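Local structure of heavy metal cation tricomponent efflux pump ZneA(CzcA-like) (Cupriavidus metallidurans, 4K0J) at residues A579-F584 / E632-R637; P585-V590 / T611-H616. The protein exports zinc ions in exchange for protons, as the inner-membrane RND transporter of a tricomponent heavy metal efflux pump. One frame throughout, in Å; residues are numbered along the deposited sequence.

Contact 1: residues A579-F584 / E632-R637; sequences AATMEF and EAMATR
In R637, CG stands anti to the backbone N (chi1 172°) and a turn about CB-CG (chi2 71°) then swings CD aside, while in its partner E583 CG lies beside the backbone N and the chain beyond it is extended. The two side chains meet at about a right angle. OE1 of E583 comes to the edge of the guanidinium, near its plane, and takes a weak hydrogen bond from R637 NE at 3.3 Å as part of a salt bridge. The carboxylate and guanidinium planes are turned only 28° from each other. CB of A580 approaches the same group obliquely, 3.4 Å from R637 NH2. This ionic pair, with E583 exposed, flanks a helix-helix contact: A579-F584 runs off the end of helix 567-581, and E632-R637 belongs to helix 627-638, the two helices of a ferredoxin-like βαββαβ subdomain in the periplasmic porter region of RND pumps. Away from the charges the contact is mostly apolar. The F584 ring reaches helix 627-638 with its far end, CE1 lying 4.1 Å from A633 CB and CE2 4.0 Å from M634 CG. R637 CB sits near the ring plane, 4.3 Å from CZ of F584, and T581 O lies at the ring edge from within the same segment. The long chain of M634, extended beyond CG, crosses both F584 and T581 obliquely; M634 CE lies 4.2 Å from T581 CG2. The hydroxyl of T581 is bonded instead to L577 O in its own helix, and R625 touches both F584 and A633.

Contact 2: residues P585-V590 / T611-H616; sequences PEVEHV and TAVTLH
The imidazole of H616 turns one face to the backbone of E588, whose CA stands 4.0 Å above the ring plane, offset toward the rim; E586 CA lies at the ring's edge, in its plane. H616 N also bonds to E586 O, at 2.9 Å, from above the carbonyl plane. Further along, CB of T614 leaves its backbone toward segment 585-590. Its OG1, placed between the backbone N and the carbonyl carbon (chi1 74°), accepts the N-H of H589, although the modelled separation is too short to be taken literally. T614 N returns a bond to H589 O, 2.9 Å long and nearly straight on the carbonyl. The chain turns a corner at E588, where E588 N makes only a weak bond to T614 O. The imidazole of H589 is bonded through ND1 to D274, and the carboxylate of E586 forms a salt bridge with R625. On the face opposite T614 OG1, where V587, V613 and L615 lie, the CG1 methyls of V587 and V613 meet at 3.6 Å, and L615 CD2 lies 4.0 Å from V587 CG1. V590 and V613, a non-hydrogen-bonded antiparallel pair, share a sheet face, and V590 CG1 also meets T611 CG2 at 3.9 Å. This pairing of strands 587-595 and 608-615 is the β2-β3 hairpin, with β2 at the edge of the four strands, of the ferredoxin-like βαββαβ fold found in RND porter subdomains.

Both contacts build the same subdomain: contact 1 joins its two helices, and contact 2 joins the two strands that lie between them in the chain. They meet in one apolar core, where M634 CE lies 3.7 Å from both V587 CG1 and V613 CG1, and T581 CG2 lies 3.6 Å from V590 CG2. Contact 2 is the more buried and rests largely on backbone hydrogen bonds, with valines facing the helices. Contact 1 is partly buried and lacks backbone bonds between its segments; it depends on side chains, apolar toward the sheet and ionic where E583 is exposed. R625 is a neighbour common to both contacts.

Contact 1: residues A579-F584 / E632-R637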
loop_
_atom_site.group_PDB
_atom_site.type_symbol
_atom_site.label_atom_id
_atom_site.label_comp_id
_atom_site.label_asym_id
_atom_site.label_seq_id
_atom_site.Cartn_x
_atom_site.Cartn_y
_atom_site.Cartn_z
ATOM N N ALA C 579 7.396 -49.154 -6.314
ATOM C CA ALA C 579 8.035 -50.405 -5.915
ATOM C C ALA C 579 9.348 -50.631 -6.660
ATOM O O ALA C 579 10.221 -51.356 -6.182
ATOM C CB ALA C 579 7.098 -51.574 -6.128
ATOM N N ALA C 580 9.482 -50.017 -7.834
ATOM C CA ALA C 580 10.728 -50.089 -8.601
ATOM C C ALA C 580 11.714 -49.022 -8.148
ATOM O O ALA C 580 12.923 -49.185 -8.294
ATOM C CB ALA C 580 10.453 -49.945 -10.081
ATOM N N THR C 581 11.191 -47.926 -7.604
ATOM C CA THR C 581 12.045 -46.866 -7.076
ATOM C C THR C 581 12.703 -47.303 -5.768
ATOM O O THR C 581 13.843 -46.936 -5.489
ATOM C CB THR C 581 11.263 -45.549 -6.885
ATOM O OG1 THR C 581 10.682 -45.162 -8.135
ATOM C CG2 THR C 581 12.179 -44.431 -6.421
ATOM N N MET C 582 11.993 -48.109 -4.981
ATOM C CA MET C 582 12.542 -48.631 -3.730
ATOM C C MET C 582 13.593 -49.719 -3.948
ATOM O O MET C 582 14.224 -50.180 -2.994
ATOM C CB MET C 582 11.433 -49.168 -2.825
ATOM C CG MET C 582 10.389 -48.140 -2.455
ATOM S SD MET C 582 9.337 -48.667 -1.092
ATOM C CE MET C 582 10.475 -48.542 0.282
ATOM N N GLU C 583 13.792 -50.121 -5.200
ATOM C CA GLU C 583 14.771 -51.155 -5.516
ATOM C C GLU C 583 16.194 -50.614 -5.461
ATOM O O GLU C 583 17.092 -51.131 -6.125
ATOM C CB GLU C 583 14.483 -51.792 -6.879
ATOM C CG GLU C 583 13.229 -52.656 -6.895
ATOM C CD GLU C 583 12.961 -53.284 -8.248
ATOM O OE1 GLU C 583 13.695 -52.967 -9.206
ATOM O OE2 GLU C 583 12.014 -54.094 -8.357
ATOM N N PHE C 584 16.394 -49.575 -4.657
ATOM C CA PHE C 584 17.706 -48.980 -4.475
ATOM C C PHE C 584 17.986 -48.810 -2.991
ATOM O O PHE C 584 17.068 -48.576 -2.206
ATOM C CB PHE C 584 17.784 -47.632 -5.186
ATOM C CG PHE C 584 17.671 -47.726 -6.679
ATOM C CD1 PHE C 584 18.746 -48.139 -7.442
ATOM C CD2 PHE C 584 16.489 -47.393 -7.323
ATOM C CE1 PHE C 584 18.646 -48.227 -8.819
ATOM C CE2 PHE C 584 16.385 -47.478 -8.699
ATOM C CZ PHE C 584 17.464 -47.893 -9.447
ATOM N N GLU C 632 20.614 -41.721 -13.418
ATOM C CA GLU C 632 20.594 -42.472 -14.669
ATOM C C GLU C 632 20.251 -43.949 -14.467
ATOM O O GLU C 632 19.698 -44.593 -15.361
ATOM C CB GLU C 632 21.910 -42.317 -15.424
ATOM C CG GLU C 632 21.791 -41.474 -16.681
ATOM C CD GLU C 632 21.403 -40.036 -16.394
ATOM O OE1 GLU C 632 20.866 -39.378 -17.305
ATOM O OE2 GLU C 632 21.644 -39.559 -15.265
ATOM N N ALA C 633 20.577 -44.483 -13.296
ATOM C CA ALA C 633 20.157 -45.833 -12.954
ATOM C C ALA C 633 18.642 -45.836 -12.814
ATOM O O ALA C 633 17.965 -46.771 -13.243
ATOM C CB ALA C 633 20.815 -46.296 -11.672
ATOM N N MET C 634 18.121 -44.764 -12.224
ATOM C CA MET C 634 16.684 -44.580 -12.063
ATOM C C MET C 634 15.977 -44.421 -13.403
ATOM O O MET C 634 14.908 -44.982 -13.611
ATOM C CB MET C 634 16.398 -43.354 -11.194
ATOM C CG MET C 634 16.430 -43.609 -9.697
ATOM S SD MET C 634 15.968 -42.137 -8.757
ATOM C CE MET C 634 15.958 -42.787 -7.094
ATOM N N ALA C 635 16.573 -43.643 -14.303
ATOM C CA ALA C 635 15.987 -43.377 -15.613
ATOM C C ALA C 635 15.972 -44.653 -16.439
ATOM O O ALA C 635 14.967 -44.987 -17.075
ATOM C CB ALA C 635 16.761 -42.281 -16.335
ATOM N N THR C 636 17.090 -45.367 -16.421
ATOM C CA THR C 636 17.169 -46.639 -17.115
ATOM C C THR C 636 16.138 -47.611 -16.559
ATOM O O THR C 636 15.435 -48.278 -17.321
ATOM C CB THR C 636 18.578 -47.256 -17.025
ATOM O OG1 THR C 636 19.183 -46.883 -15.781
ATOM C CG2 THR C 636 19.448 -46.762 -18.171
ATOM N N ARG C 637 16.042 -47.685 -15.234
ATOM C CA ARG C 637 15.073 -48.573 -14.596
ATOM C C ARG C 637 13.669 -48.221 -15.038
ATOM O O ARG C 637 12.877 -49.094 -15.373
ATOM C CB ARG C 637 15.166 -48.488 -13.074
ATOM C CG ARG C 637 14.064 -49.237 -12.349
ATOM C CD ARG C 637 14.215 -50.743 -12.461
ATOM N NE ARG C 637 12.996 -51.440 -12.055
ATOM C CZ ARG C 637 11.998 -51.737 -12.883
ATOM N NH1 ARG C 637 12.073 -51.405 -14.165
ATOM N NH2 ARG C 637 10.919 -52.367 -12.435
#

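Contact 2: residues P585-V590 / T611-H616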
loop_
_atom_site.group_PDB
_atom_site.type_symbol
_atom_site.label_atom_id
_atom_site.label_comp_id
_atom_site.label_asym_id
_atom_site.label_seq_id
_atom_site.Cartn_x
_atom_site.Cartn_y
_atom_site.Cartn_z
ATOM N N PRO C 585 19.258 -48.936 -2.596
ATOM C CA PRO C 585 19.640 -48.824 -1.188
ATOM C C PRO C 585 19.651 -47.381 -0.705
ATOM O O PRO C 585 19.765 -47.146 0.499
ATOM C CB PRO C 585 21.072 -49.376 -1.168
ATOM C CG PRO C 585 21.249 -50.085 -2.472
ATOM C CD PRO C 585 20.386 -49.358 -3.438
ATOM N N GLU C 586 19.528 -46.430 -1.627
ATOM C CA GLU C 586 19.708 -45.021 -1.282
ATOM C C GLU C 586 18.411 -44.227 -1.159
ATOM O O GLU C 586 18.450 -43.021 -0.927
ATOM C CB GLU C 586 20.628 -44.330 -2.292
ATOM C CG GLU C 586 21.850 -45.137 -2.696
ATOM C CD GLU C 586 21.595 -46.001 -3.915
ATOM O OE1 GLU C 586 20.414 -46.251 -4.227
ATOM O OE2 GLU C 586 22.574 -46.424 -4.567
ATOM N N VAL C 587 17.269 -44.891 -1.312
ATOM C CA VAL C 587 15.981 -44.202 -1.231
ATOM C C VAL C 587 15.265 -44.403 0.103
ATOM O O VAL C 587 14.759 -45.485 0.397
ATOM C CB VAL C 587 15.053 -44.594 -2.386
ATOM C CG1 VAL C 587 15.401 -43.791 -3.619
ATOM C CG2 VAL C 587 15.154 -46.085 -2.668
ATOM N N GLU C 588 15.223 -43.339 0.900
ATOM C CA GLU C 588 14.602 -43.369 2.219
ATOM C C GLU C 588 13.093 -43.599 2.118
ATOM O O GLU C 588 12.564 -44.568 2.665
ATOM C CB GLU C 588 14.895 -42.058 2.957
ATOM C CG GLU C 588 14.555 -42.065 4.436
ATOM C CD GLU C 588 15.085 -40.837 5.153
ATOM O OE1 GLU C 588 15.917 -40.116 4.561
ATOM O OE2 GLU C 588 14.669 -40.594 6.306
ATOM N N HIS C 589 12.408 -42.702 1.416
ATOM C CA HIS C 589 10.975 -42.835 1.170
ATOM C C HIS C 589 10.643 -42.457 -0.269
ATOM O O HIS C 589 11.353 -41.674 -0.898
ATOM C CB HIS C 589 10.174 -41.936 2.114
ATOM C CG HIS C 589 10.280 -42.315 3.558
ATOM N ND1 HIS C 589 9.485 -43.282 4.136
ATOM C CD2 HIS C 589 11.077 -41.844 4.546
ATOM C CE1 HIS C 589 9.795 -43.397 5.414
ATOM N NE2 HIS C 589 10.758 -42.537 5.689
ATOM N N VAL C 590 9.559 -43.018 -0.789
ATOM C CA VAL C 590 9.068 -42.651 -2.111
ATOM C C VAL C 590 7.570 -42.376 -2.035
ATOM O O VAL C 590 6.791 -43.217 -1.575
ATOM C CB VAL C 590 9.330 -43.753 -3.152
ATOM C CG1 VAL C 590 8.917 -43.278 -4.533
ATOM C CG2 VAL C 590 10.793 -44.151 -3.143
ATOM N N THR C 611 5.932 -37.329 -8.302
ATOM C CA THR C 611 6.524 -38.232 -7.324
ATOM C C THR C 611 7.619 -37.540 -6.516
ATOM O O THR C 611 8.418 -36.787 -7.064
ATOM C CB THR C 611 7.102 -39.482 -8.020
ATOM O OG1 THR C 611 6.114 -40.039 -8.898
ATOM C CG2 THR C 611 7.533 -40.532 -6.999
ATOM N N ALA C 612 7.647 -37.783 -5.212
ATOM C CA ALA C 612 8.739 -37.289 -4.384
ATOM C C ALA C 612 9.655 -38.441 -3.972
ATOM O O ALA C 612 9.208 -39.437 -3.400
ATOM C CB ALA C 612 8.203 -36.559 -3.167
ATOM N N VAL C 613 10.941 -38.299 -4.275
ATOM C CA VAL C 613 11.933 -39.324 -3.967
ATOM C C VAL C 613 12.957 -38.833 -2.958
ATOM O O VAL C 613 13.840 -38.042 -3.291
ATOM C CB VAL C 613 12.680 -39.767 -5.223
ATOM C CG1 VAL C 613 13.685 -40.850 -4.876
ATOM C CG2 VAL C 613 11.696 -40.265 -6.264
ATOM N N THR C 614 12.833 -39.308 -1.725
ATOM C CA THR C 614 13.735 -38.906 -0.654
ATOM C C THR C 614 14.908 -39.873 -0.583
ATOM O O THR C 614 14.752 -41.067 -0.831
ATOM C CB THR C 614 13.015 -38.878 0.709
ATOM O OG1 THR C 614 12.796 -40.217 1.167
ATOM C CG2 THR C 614 11.677 -38.161 0.595
ATOM N N LEU C 615 16.081 -39.354 -0.238
ATOM C CA LEU C 615 17.291 -40.166 -0.226
ATOM C C LEU C 615 17.845 -40.382 1.176
ATOM O O LEU C 615 17.371 -39.792 2.148
ATOM C CB LEU C 615 18.370 -39.521 -1.100
ATOM C CG LEU C 615 17.955 -39.098 -2.509
ATOM C CD1 LEU C 615 19.139 -38.498 -3.260
ATOM C CD2 LEU C 615 17.361 -40.275 -3.266
ATOM N N HIS C 616 18.852 -41.243 1.266
ATOM C CA HIS C 616 19.629 -41.396 2.486
ATOM C C HIS C 616 20.740 -40.355 2.484
ATOM O O HIS C 616 21.086 -39.826 1.427
ATOM C CB HIS C 616 20.233 -42.800 2.559
ATOM C CG HIS C 616 19.255 -43.856 2.964
ATOM N ND1 HIS C 616 18.756 -43.953 4.244
ATOM C CD2 HIS C 616 18.686 -44.863 2.260
ATOM C CE1 HIS C 616 17.920 -44.973 4.311
ATOM N NE2 HIS C 616 17.860 -45.542 3.120
#